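Local structure of putative transcriptional regulator protein (Vibrio parahaemolyticus, 3ER6) at residues V12-T17 against H46-N51; A67-F72 against P95-W100; I77-S82 against V112-G117; T116-V121 against A132-Y137. The protein is of unknown function but probably acts as a sequence-specific DNA-binding transcription regulator, of which this chain is the DJ-1/PfpI-like part without the AraC-type DNA-binding region. The protein carries 1 engineered substitution. All coordinates share one frame; numbering follows the deposited sequence.

Contact 1: residues V12-T17 against H46-N51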
# COMPACT_ATOMS: atom_id res chain seq x y z
N VAL A 12 -6.71 -5.34 -14.48
CA VAL A 12 -6.89 -3.88 -14.63
C VAL A 12 -7.25 -3.35 -13.22
O VAL A 12 -8.10 -3.95 -12.51
CB VAL A 12 -7.99 -3.53 -15.68
CG1 VAL A 12 -8.20 -2.00 -15.76
CG2 VAL A 12 -7.60 -4.13 -17.10
N ALA A 13 -6.55 -2.31 -12.78
CA ALA A 13 -6.79 -1.75 -11.45
C ALA A 13 -7.24 -0.30 -11.57
O ALA A 13 -6.47 0.59 -11.93
CB ALA A 13 -5.48 -1.83 -10.61
N LEU A 14 -8.52 -0.06 -11.30
CA LEU A 14 -9.07 1.26 -11.31
C LEU A 14 -8.82 1.94 -9.97
O LEU A 14 -9.28 1.44 -8.91
CB LEU A 14 -10.58 1.16 -11.55
CG LEU A 14 -11.37 2.46 -11.46
CD1 LEU A 14 -10.99 3.42 -12.67
CD2 LEU A 14 -12.84 2.09 -11.45
N ALA A 15 -8.12 3.09 -10.02
CA ALA A 15 -7.78 3.88 -8.82
C ALA A 15 -8.59 5.15 -8.90
O ALA A 15 -8.28 6.07 -9.66
CB ALA A 15 -6.21 4.18 -8.81
N PRO A 16 -9.72 5.19 -8.20
CA PRO A 16 -10.57 6.34 -8.33
C PRO A 16 -10.05 7.68 -7.78
O PRO A 16 -10.49 8.71 -8.23
CB PRO A 16 -11.84 5.93 -7.59
CG PRO A 16 -11.92 4.40 -7.85
CD PRO A 16 -10.41 4.01 -7.62
N THR A 17 -9.13 7.68 -6.82
CA THR A 17 -8.66 8.93 -6.21
C THR A 17 -7.22 8.85 -5.71
O THR A 17 -6.84 7.86 -5.05
CB THR A 17 -9.60 9.41 -5.03
OG1 THR A 17 -9.03 10.57 -4.39
CG2 THR A 17 -9.77 8.37 -4.01
N HIS A 46 -2.45 -3.19 -15.24
CA HIS A 46 -2.60 -1.81 -15.72
C HIS A 46 -3.34 -1.00 -14.69
O HIS A 46 -4.45 -1.37 -14.32
CB HIS A 46 -3.40 -1.74 -17.06
CG HIS A 46 -2.93 -2.72 -18.09
ND1 HIS A 46 -2.04 -2.38 -19.08
CD2 HIS A 46 -3.21 -4.04 -18.28
CE1 HIS A 46 -1.79 -3.43 -19.84
NE2 HIS A 46 -2.50 -4.46 -19.38
N VAL A 47 -2.74 0.10 -14.23
CA VAL A 47 -3.50 1.09 -13.49
C VAL A 47 -4.25 2.03 -14.44
O VAL A 47 -3.66 2.56 -15.39
CB VAL A 47 -2.58 1.90 -12.53
CG1 VAL A 47 -3.30 3.07 -11.92
CG2 VAL A 47 -2.00 0.93 -11.41
N VAL A 48 -5.52 2.24 -14.17
CA VAL A 48 -6.36 3.21 -14.90
C VAL A 48 -7.09 4.14 -13.94
O VAL A 48 -7.31 3.79 -12.77
CB VAL A 48 -7.42 2.53 -15.84
CG1 VAL A 48 -6.69 1.75 -16.94
CG2 VAL A 48 -8.38 1.64 -15.01
N THR A 49 -7.39 5.35 -14.40
CA THR A 49 -8.06 6.32 -13.57
C THR A 49 -9.37 6.69 -14.23
O THR A 49 -9.55 6.56 -15.45
CB THR A 49 -7.19 7.57 -13.33
OG1 THR A 49 -7.11 8.32 -14.57
CG2 THR A 49 -5.73 7.19 -12.75
N PRO A 50 -10.34 7.14 -13.43
CA PRO A 50 -11.70 7.31 -13.94
C PRO A 50 -11.84 8.23 -15.15
O PRO A 50 -12.72 7.97 -16.01
CB PRO A 50 -12.49 7.87 -12.74
CG PRO A 50 -11.68 7.53 -11.51
CD PRO A 50 -10.20 7.55 -12.01
N ASN A 51 -11.02 9.27 -15.23
CA ASN A 51 -11.04 10.21 -16.36
C ASN A 51 -9.75 10.05 -17.18
O ASN A 51 -9.44 10.87 -18.03
CB ASN A 51 -11.14 11.65 -15.80
CG ASN A 51 -10.04 11.94 -14.72
OD1 ASN A 51 -9.18 11.08 -14.38
ND2 ASN A 51 -10.07 13.17 -14.18

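Contact 2: residues A67-F72 against P95-W100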
# COMPACT_ATOMS: atom_id res chain seq x y z
N ALA A 67 -2.45 3.60 -19.82
CA ALA A 67 -3.56 2.99 -20.53
C ALA A 67 -4.82 3.71 -20.11
O ALA A 67 -4.87 4.26 -18.99
CB ALA A 67 -3.61 1.50 -20.20
N GLN A 68 -5.82 3.71 -20.99
CA GLN A 68 -7.19 4.23 -20.70
C GLN A 68 -8.12 3.05 -20.37
O GLN A 68 -8.00 1.98 -20.98
CB GLN A 68 -7.71 5.02 -21.92
CG GLN A 68 -6.87 6.27 -22.20
CD GLN A 68 -7.54 7.23 -23.20
OE1 GLN A 68 -8.11 6.76 -24.17
NE2 GLN A 68 -7.45 8.56 -22.96
N TRP A 69 -9.03 3.24 -19.42
CA TRP A 69 -9.95 2.15 -19.05
C TRP A 69 -10.79 1.67 -20.25
O TRP A 69 -11.09 0.47 -20.35
CB TRP A 69 -10.83 2.52 -17.86
CG TRP A 69 -11.81 3.70 -18.01
CD1 TRP A 69 -11.62 5.00 -17.63
CD2 TRP A 69 -13.13 3.65 -18.58
NE1 TRP A 69 -12.71 5.75 -17.92
CE2 TRP A 69 -13.67 4.96 -18.49
CE3 TRP A 69 -13.91 2.63 -19.14
CZ2 TRP A 69 -14.97 5.27 -18.93
CZ3 TRP A 69 -15.20 2.94 -19.59
CH2 TRP A 69 -15.70 4.25 -19.52
N GLN A 70 -11.10 2.60 -21.16
CA GLN A 70 -11.89 2.29 -22.36
C GLN A 70 -11.16 1.33 -23.31
O GLN A 70 -11.79 0.66 -24.10
CB GLN A 70 -12.32 3.57 -23.15
CG GLN A 70 -13.27 4.51 -22.49
CD GLN A 70 -12.58 5.58 -21.67
OE1 GLN A 70 -11.41 5.38 -21.26
NE2 GLN A 70 -13.29 6.69 -21.36
N SER A 71 -9.84 1.20 -23.21
CA SER A 71 -9.14 0.22 -24.07
C SER A 71 -9.32 -1.24 -23.65
O SER A 71 -8.83 -2.13 -24.33
CB SER A 71 -7.63 0.52 -24.12
OG SER A 71 -7.41 1.84 -24.58
N PHE A 72 -9.97 -1.49 -22.52
CA PHE A 72 -10.10 -2.85 -22.02
C PHE A 72 -11.52 -3.37 -22.19
O PHE A 72 -12.42 -2.93 -21.51
CB PHE A 72 -9.61 -2.94 -20.54
CG PHE A 72 -8.16 -2.53 -20.38
CD1 PHE A 72 -7.15 -3.38 -20.77
CD2 PHE A 72 -7.82 -1.29 -19.87
CE1 PHE A 72 -5.81 -3.00 -20.69
CE2 PHE A 72 -6.50 -0.91 -19.75
CZ PHE A 72 -5.48 -1.73 -20.16
N PRO A 95 -21.08 7.68 -15.11
CA PRO A 95 -21.98 6.53 -15.38
C PRO A 95 -21.44 5.52 -16.38
O PRO A 95 -21.76 4.32 -16.29
CB PRO A 95 -23.22 7.19 -15.98
CG PRO A 95 -22.95 8.65 -16.06
CD PRO A 95 -21.76 8.99 -15.23
N ALA A 96 -20.71 5.99 -17.38
CA ALA A 96 -20.09 5.08 -18.35
C ALA A 96 -19.12 4.11 -17.67
O ALA A 96 -18.91 2.98 -18.13
CB ALA A 96 -19.42 5.84 -19.44
N LEU A 97 -18.52 4.57 -16.56
CA LEU A 97 -17.60 3.72 -15.80
C LEU A 97 -18.41 2.66 -15.04
O LEU A 97 -18.00 1.50 -14.99
CB LEU A 97 -16.77 4.56 -14.86
CG LEU A 97 -15.42 4.07 -14.33
CD1 LEU A 97 -14.41 3.58 -15.43
CD2 LEU A 97 -14.81 5.23 -13.58
N PHE A 98 -19.55 3.04 -14.44
CA PHE A 98 -20.46 2.02 -13.91
C PHE A 98 -20.89 1.03 -14.98
O PHE A 98 -21.01 -0.15 -14.70
CB PHE A 98 -21.71 2.64 -13.26
CG PHE A 98 -21.49 3.08 -11.86
CD1 PHE A 98 -21.38 2.13 -10.85
CD2 PHE A 98 -21.37 4.41 -11.55
CE1 PHE A 98 -21.18 2.53 -9.51
CE2 PHE A 98 -21.16 4.82 -10.24
CZ PHE A 98 -21.06 3.87 -9.20
N ASP A 99 -21.15 1.50 -16.21
CA ASP A 99 -21.57 0.58 -17.25
C ASP A 99 -20.44 -0.39 -17.53
O ASP A 99 -20.66 -1.56 -17.71
CB ASP A 99 -21.96 1.30 -18.56
CG ASP A 99 -23.23 2.16 -18.42
OD1 ASP A 99 -24.01 1.92 -17.48
OD2 ASP A 99 -23.42 3.11 -19.24
N TRP A 100 -19.21 0.11 -17.57
CA TRP A 100 -18.04 -0.72 -17.86
C TRP A 100 -17.81 -1.83 -16.79
O TRP A 100 -17.61 -2.98 -17.11
CB TRP A 100 -16.84 0.23 -18.01
CG TRP A 100 -15.51 -0.40 -18.25
CD1 TRP A 100 -15.07 -0.98 -19.42
CD2 TRP A 100 -14.40 -0.37 -17.36
NE1 TRP A 100 -13.76 -1.36 -19.28
CE2 TRP A 100 -13.32 -1.02 -18.01
CE3 TRP A 100 -14.23 0.06 -16.04
CZ2 TRP A 100 -12.09 -1.22 -17.41
CZ3 TRP A 100 -12.97 -0.11 -15.42
CH2 TRP A 100 -11.91 -0.77 -16.12

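Contact 3: residues I77-S82 against V112-G117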
# COMPACT_ATOMS: atom_id res chain seq x y z
N ILE A 77 -9.13 -10.11 -14.10
CA ILE A 77 -9.42 -9.47 -12.79
C ILE A 77 -9.57 -7.96 -12.98
O ILE A 77 -8.79 -7.34 -13.72
CB ILE A 77 -8.30 -9.70 -11.78
CG1 ILE A 77 -8.07 -11.21 -11.55
CG2 ILE A 77 -8.61 -9.00 -10.47
CD1 ILE A 77 -6.59 -11.49 -10.99
N LEU A 78 -10.59 -7.38 -12.32
CA LEU A 78 -10.70 -5.92 -12.20
C LEU A 78 -10.59 -5.59 -10.72
O LEU A 78 -11.36 -6.14 -9.93
CB LEU A 78 -12.01 -5.38 -12.80
CG LEU A 78 -12.34 -3.89 -12.51
CD1 LEU A 78 -11.44 -2.88 -13.29
CD2 LEU A 78 -13.84 -3.50 -12.75
N ILE A 79 -9.67 -4.71 -10.33
CA ILE A 79 -9.65 -4.20 -8.95
C ILE A 79 -10.25 -2.79 -8.93
O ILE A 79 -9.89 -1.93 -9.74
CB ILE A 79 -8.21 -4.16 -8.38
CG1 ILE A 79 -7.58 -5.52 -8.57
CG2 ILE A 79 -8.20 -3.71 -6.86
CD1 ILE A 79 -6.15 -5.58 -8.15
N ILE A 80 -11.18 -2.58 -8.02
CA ILE A 80 -11.74 -1.27 -7.85
C ILE A 80 -11.23 -0.78 -6.52
O ILE A 80 -11.58 -1.31 -5.43
CB ILE A 80 -13.27 -1.32 -7.83
CG1 ILE A 80 -13.82 -1.93 -9.15
CG2 ILE A 80 -13.86 0.05 -7.48
CD1 ILE A 80 -15.34 -2.23 -9.01
N GLY A 81 -10.36 0.24 -6.59
CA GLY A 81 -9.81 0.80 -5.33
C GLY A 81 -10.73 1.75 -4.55
O GLY A 81 -11.90 1.96 -4.90
N SER A 82 -10.17 2.37 -3.50
CA SER A 82 -10.83 3.35 -2.67
C SER A 82 -11.44 4.52 -3.43
O SER A 82 -10.87 5.04 -4.42
CB SER A 82 -9.84 3.91 -1.63
OG SER A 82 -10.54 4.71 -0.70
N VAL A 112 -12.74 -7.32 -7.80
CA VAL A 112 -12.14 -7.28 -6.47
C VAL A 112 -12.29 -5.84 -6.00
O VAL A 112 -11.76 -4.92 -6.65
CB VAL A 112 -10.61 -7.63 -6.50
CG1 VAL A 112 -10.05 -7.56 -5.06
CG2 VAL A 112 -10.32 -9.03 -7.16
N ALA A 113 -13.01 -5.62 -4.91
CA ALA A 113 -13.31 -4.27 -4.45
C ALA A 113 -12.68 -4.14 -3.08
O ALA A 113 -12.92 -5.01 -2.22
CB ALA A 113 -14.85 -4.03 -4.35
N ILE A 114 -11.88 -3.09 -2.88
CA ILE A 114 -11.11 -2.89 -1.65
C ILE A 114 -11.46 -1.55 -1.03
O ILE A 114 -11.66 -0.56 -1.79
CB ILE A 114 -9.54 -3.04 -1.96
CG1 ILE A 114 -9.03 -1.96 -2.92
CG2 ILE A 114 -9.26 -4.42 -2.64
CD1 ILE A 114 -7.48 -2.03 -3.15
N ASP A 115 -11.57 -1.49 0.32
CA ASP A 115 -11.82 -0.26 1.00
C ASP A 115 -13.18 0.24 0.45
O ASP A 115 -14.06 -0.58 0.15
CB ASP A 115 -10.69 0.76 0.75
CG ASP A 115 -10.74 2.00 1.73
OD1 ASP A 115 -11.55 2.06 2.69
OD2 ASP A 115 -9.94 2.91 1.54
N THR A 116 -13.35 1.55 0.33
CA THR A 116 -14.65 2.11 -0.16
C THR A 116 -15.01 1.77 -1.64
O THR A 116 -16.11 2.04 -2.10
CB THR A 116 -14.81 3.61 0.12
OG1 THR A 116 -13.75 4.35 -0.48
CG2 THR A 116 -14.80 3.87 1.63
N GLY A 117 -14.08 1.18 -2.39
CA GLY A 117 -14.43 0.49 -3.67
C GLY A 117 -15.62 -0.45 -3.45
O GLY A 117 -16.40 -0.74 -4.40

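Contact 4: residues T116-V121 against A132-Y137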
# COMPACT_ATOMS: atom_id res chain seq x y z
N THR A 116 -13.35 1.55 0.33
CA THR A 116 -14.65 2.11 -0.16
C THR A 116 -15.01 1.77 -1.64
O THR A 116 -16.11 2.04 -2.10
CB THR A 116 -14.81 3.61 0.12
OG1 THR A 116 -13.75 4.35 -0.48
CG2 THR A 116 -14.80 3.87 1.63
N GLY A 117 -14.08 1.18 -2.39
CA GLY A 117 -14.43 0.49 -3.67
C GLY A 117 -15.62 -0.45 -3.45
O GLY A 117 -16.40 -0.74 -4.40
N ILE A 118 -15.79 -0.93 -2.22
CA ILE A 118 -16.97 -1.77 -1.91
C ILE A 118 -18.32 -1.02 -2.17
O ILE A 118 -19.29 -1.63 -2.65
CB ILE A 118 -16.90 -2.44 -0.50
CG1 ILE A 118 -15.73 -3.42 -0.45
CG2 ILE A 118 -18.28 -3.18 -0.16
CD1 ILE A 118 -15.24 -3.73 0.93
N PHE A 119 -18.34 0.29 -1.92
CA PHE A 119 -19.53 1.10 -2.15
C PHE A 119 -19.85 1.09 -3.66
O PHE A 119 -21.03 1.16 -4.05
CB PHE A 119 -19.33 2.56 -1.68
CG PHE A 119 -19.44 2.75 -0.19
CD1 PHE A 119 -18.48 2.21 0.68
CD2 PHE A 119 -20.51 3.49 0.35
CE1 PHE A 119 -18.58 2.40 2.05
CE2 PHE A 119 -20.61 3.65 1.73
CZ PHE A 119 -19.64 3.13 2.57
N VAL A 120 -18.82 1.07 -4.51
CA VAL A 120 -19.01 1.01 -5.97
C VAL A 120 -19.69 -0.31 -6.40
O VAL A 120 -20.70 -0.32 -7.16
CB VAL A 120 -17.67 1.18 -6.74
CG1 VAL A 120 -17.91 1.14 -8.25
CG2 VAL A 120 -16.96 2.50 -6.33
N VAL A 121 -19.17 -1.43 -5.91
CA VAL A 121 -19.82 -2.71 -6.28
C VAL A 121 -21.26 -2.80 -5.65
O VAL A 121 -22.17 -3.35 -6.28
CB VAL A 121 -18.96 -3.97 -5.92
CG1 VAL A 121 -17.64 -3.92 -6.64
CG2 VAL A 121 -18.76 -4.05 -4.45
N ALA A 132 -22.32 -7.88 2.50
CA ALA A 132 -21.04 -7.21 2.25
C ALA A 132 -20.29 -7.09 3.54
O ALA A 132 -20.76 -7.49 4.60
CB ALA A 132 -21.27 -5.79 1.67
N VAL A 133 -19.13 -6.46 3.43
CA VAL A 133 -18.30 -6.14 4.61
C VAL A 133 -17.89 -4.65 4.53
O VAL A 133 -17.72 -4.11 3.45
CB VAL A 133 -17.04 -7.06 4.64
CG1 VAL A 133 -17.46 -8.53 4.83
CG2 VAL A 133 -16.18 -6.90 3.33
N MET A 134 -17.71 -3.98 5.66
CA MET A 134 -17.10 -2.66 5.59
C MET A 134 -16.38 -2.44 6.90
O MET A 134 -16.79 -3.05 7.91
CB MET A 134 -18.15 -1.56 5.33
CG MET A 134 -17.61 -0.11 5.25
SD MET A 134 -16.15 0.24 4.15
CE MET A 134 -16.73 -0.49 2.67
N HIS A 135 -15.32 -1.63 6.90
CA HIS A 135 -14.62 -1.37 8.15
C HIS A 135 -15.44 -0.37 9.00
O HIS A 135 -16.40 0.27 8.50
CB HIS A 135 -13.17 -0.88 7.90
CG HIS A 135 -13.07 0.22 6.89
ND1 HIS A 135 -13.63 1.45 7.08
CD2 HIS A 135 -12.51 0.24 5.65
CE1 HIS A 135 -13.40 2.21 6.01
NE2 HIS A 135 -12.73 1.49 5.13
N SER A 136 -15.08 -0.23 10.27
CA SER A 136 -15.86 0.58 11.19
C SER A 136 -15.95 2.05 10.81
O SER A 136 -16.94 2.71 11.12
CB SER A 136 -15.29 0.47 12.62
OG SER A 136 -15.42 -0.86 13.09
N TYR A 137 -14.91 2.57 10.15
CA TYR A 137 -14.94 3.99 9.84
C TYR A 137 -16.13 4.33 8.89
O TYR A 137 -16.82 5.35 9.08
CB TYR A 137 -13.61 4.49 9.26
CG TYR A 137 -13.61 5.99 9.19
CD1 TYR A 137 -13.63 6.74 10.34
CD2 TYR A 137 -13.68 6.65 7.97
CE1 TYR A 137 -13.65 8.12 10.30
CE2 TYR A 137 -13.72 8.02 7.92
CZ TYR A 137 -13.71 8.74 9.09
OH TYR A 137 -13.76 10.10 9.04

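Contact 1: residues V12-T17 against H46-N51
Three backbone hydrogen bonds join 12-17 to 46-51. Ala13 N donates to His46 O at 2.8 Å, almost along the C=O axis. Ala13 O then takes Val48 N at 2.9 Å, with the donor 33° above the carbonyl plane. Ala15 N closes the set on Val48 O at 3.0 Å, again nearly along the axis. Both polar backbone atoms of Ala13 are therefore used on this side.

The side chains of Val12 and Val48 lie on one face of the sheet. They cross obliquely, and Val12 CG1 meets Val48 CG2 at 3.7 Å. Val12 CG1 is anti to its backbone N (chi1 177°). With Val48 chi1 at -64°, CG1 is anti to the carbonyl carbon and CG2 falls in the crowded position between N and C. Leu14 shares this face, and its CD1 reaches Val48 CG2 at 3.9 Å. On the other face Ala13 and Val47 both touch Leu28 of helix 22-37.

This is the parallel strand pair of a beta-alpha-beta crossover. Strand 9-14 leads through helix 22-37 to strand 43-48 in the central sheet of the DJ-1/PfpI fold.

Beyond the strands the chains stay close through two prolines. Pro50 CG lies 3.6 Å from Pro16 CA, and Pro50 CD lies 3.4 Å from Ala15 O. Thr49 turns from the partner strand, and its OG1 hydrogen-bonds Arg53 O. Strand 43-48 is outermost within its own chain. There Val47 makes backbone hydrogen bonds to the second subunit and packs on Ile61 of that subunit.

Contact 2: residues A67-F72 against P95-W100
Two tryptophans and a leucine form the apolar centre. They join the short 3-10 turn 69-71 to the first turns of helix 95-106, which lies against the central sheet of this alpha/beta domain. Leu97 CD1 sits squarely over one face of the Trp69 indole. It is 3.4 Å from the centroid of the five-membered ring and 12° off the normal, a clear CH-pi contact. Trp69 carries its ring in the crowded position between its backbone N and carbonyl carbon. Its own neighbour Gln70 folds back, so that Gln70 CD lies over the opposite face. The indole is thus clamped between a methyl group and an amide.

Trp100 comes from the next turn of the helix, with CG anti to the backbone N. The two indoles slide past each other in opposite directions with their planes at 52°. Trp69 CE3 touches Trp100 CD2 at 3.5 Å, over a face of the Trp100 ring. Trp69 CB also lies over the Trp100 six-membered ring, 4.0 Å from its centroid. Ala96 CB meets Trp69 CH2 at 4.0 Å.

The polar groups lie further out. Trp69 NE1 is taken by Pro50 O, and Trp69 N by Asn52 OD1. The first bond ties the indole, and the second the backbone, to the loop after strand 43-48. Phe72 N bonds back to Trp69 O at 3.1 Å, which closes the turn. Trp100 NE1 donates to Phe72 O at 3.0 Å, nearly straight at 169° and within the planes of both ring and carbonyl.

Contact 3: residues I77-S82 against V112-G117
Ile77 opens the contact with its CG2 beside Val112 CG2 at 3.7 Å, the two side chains pointing the same way. Leu78 adds its carbonyl: Val112 N donates to Leu78 O at 2.8 Å. Ile79 shares a sheet face with Val112, and Ile79 CG2 meets Ile114 CD1 obliquely at 4.1 Å. Ile80 bonds through both backbone polar atoms. Its N donates to Val112 O at 2.8 Å, and its O receives Ile114 N at 3.1 Å.

After Ile80 the first strand ends, and a polar tip follows. Gly117 CA comes within 3.2 Å of Gly81 O. Ser82 OG, anti to its backbone N (chi1 -171°), donates to Asp115 OD2 at 2.9 Å, from well above the carboxylate plane. It also bonds Gly84 N.

Asp115 OD1 is held by His135 NE2, so both carboxylate oxygens are engaged. Asp115 has a positive phi (60°) in a type II' turn from Ile114 to Gly117. This tight strand-to-helix turn is consistent with the nucleophile elbow of DJ-1/PfpI relatives, here with an aspartate.

This parallel pair forms the middle of the mixed central sheet. Ile79 and Ile114 pack against helix 22-37, and Ile77 and Val112 against helix 173-184. Leu78 and Ile80 face helix 95-106, and Ala113 faces helix 117-124.

Contact 4: residues T116-V121 against A132-Y137
Thr116 OG1 is the best-held polar atom, and two backbone groups grip it. Ile83 N and Gly84 O both hydrogen-bond it, which ties the start of helix 117-124 to the loop after strand 77-80. The hydroxyl sits in the crowded position between the backbone N and carbonyl carbon (chi1 58°). Thr116 O also accepts Phe119 N at 2.8 Å within the first helical turn.

Across the contact, Met134 does most of the touching. Its side chain leaves anti to the backbone N (chi1 179°) and then bends at chi2 and chi3. The bends swing the terminal methyl back against the helix. Met134 CE lies 3.7 Å from Ile118 CB and 3.5 Å from Phe119 CE1. The sulfur, Met134 SD, lies at the edge of the Phe119 ring, near its plane and 5.2 Å from the centroid, a Met-aromatic contact. The same sulfur sits 3.7 Å above the plane of the neighbouring His135 ring, over its centre. It is thus placed between two aromatic groups.

Ile118 points toward 132-137 and covers its backbone. Ile118 CD1 meets Val133 O at 3.6 Å and Val133 CG2 at 4.1 Å. Leu165 of strand 163-166 and Phe142 of helix 136-145 pack beside it. The contact thus joins helix 117-124 to the run from strand 131-132 into helix 136-145, in the DJ-1/PfpI domain.

No hydrogen bond crosses between the segments, and the buried Val133 O has no partner in the model. His135 has its polar tie to Asp115, just before 116-121. Between the two segments themselves the contact is therefore apolar and sulfur-aromatic.

Contacts 1 and 3 belong to the same central sheet, with centres about 10 Å apart. Strands 9-14 and 77-80 are neighbours there, so the two contacts span four adjacent parallel strands. Contact 2, its centre about 9 Å from that of contact 1, packs a loop and helix 95-106 beside that sheet. Contact 3 runs into contact 4 through Thr116 and Gly117, where strand 110-114 passes into helix 117-124. Contact 1 comes first along the chain, contacts 2 and 3 interleave, and contact 4 starts where contact 3 ends. Contacts 2 and 4 have centres farthest apart, about 21 Å. Contacts 1 and 4 both touch the second subunit, where the domain meets its partner.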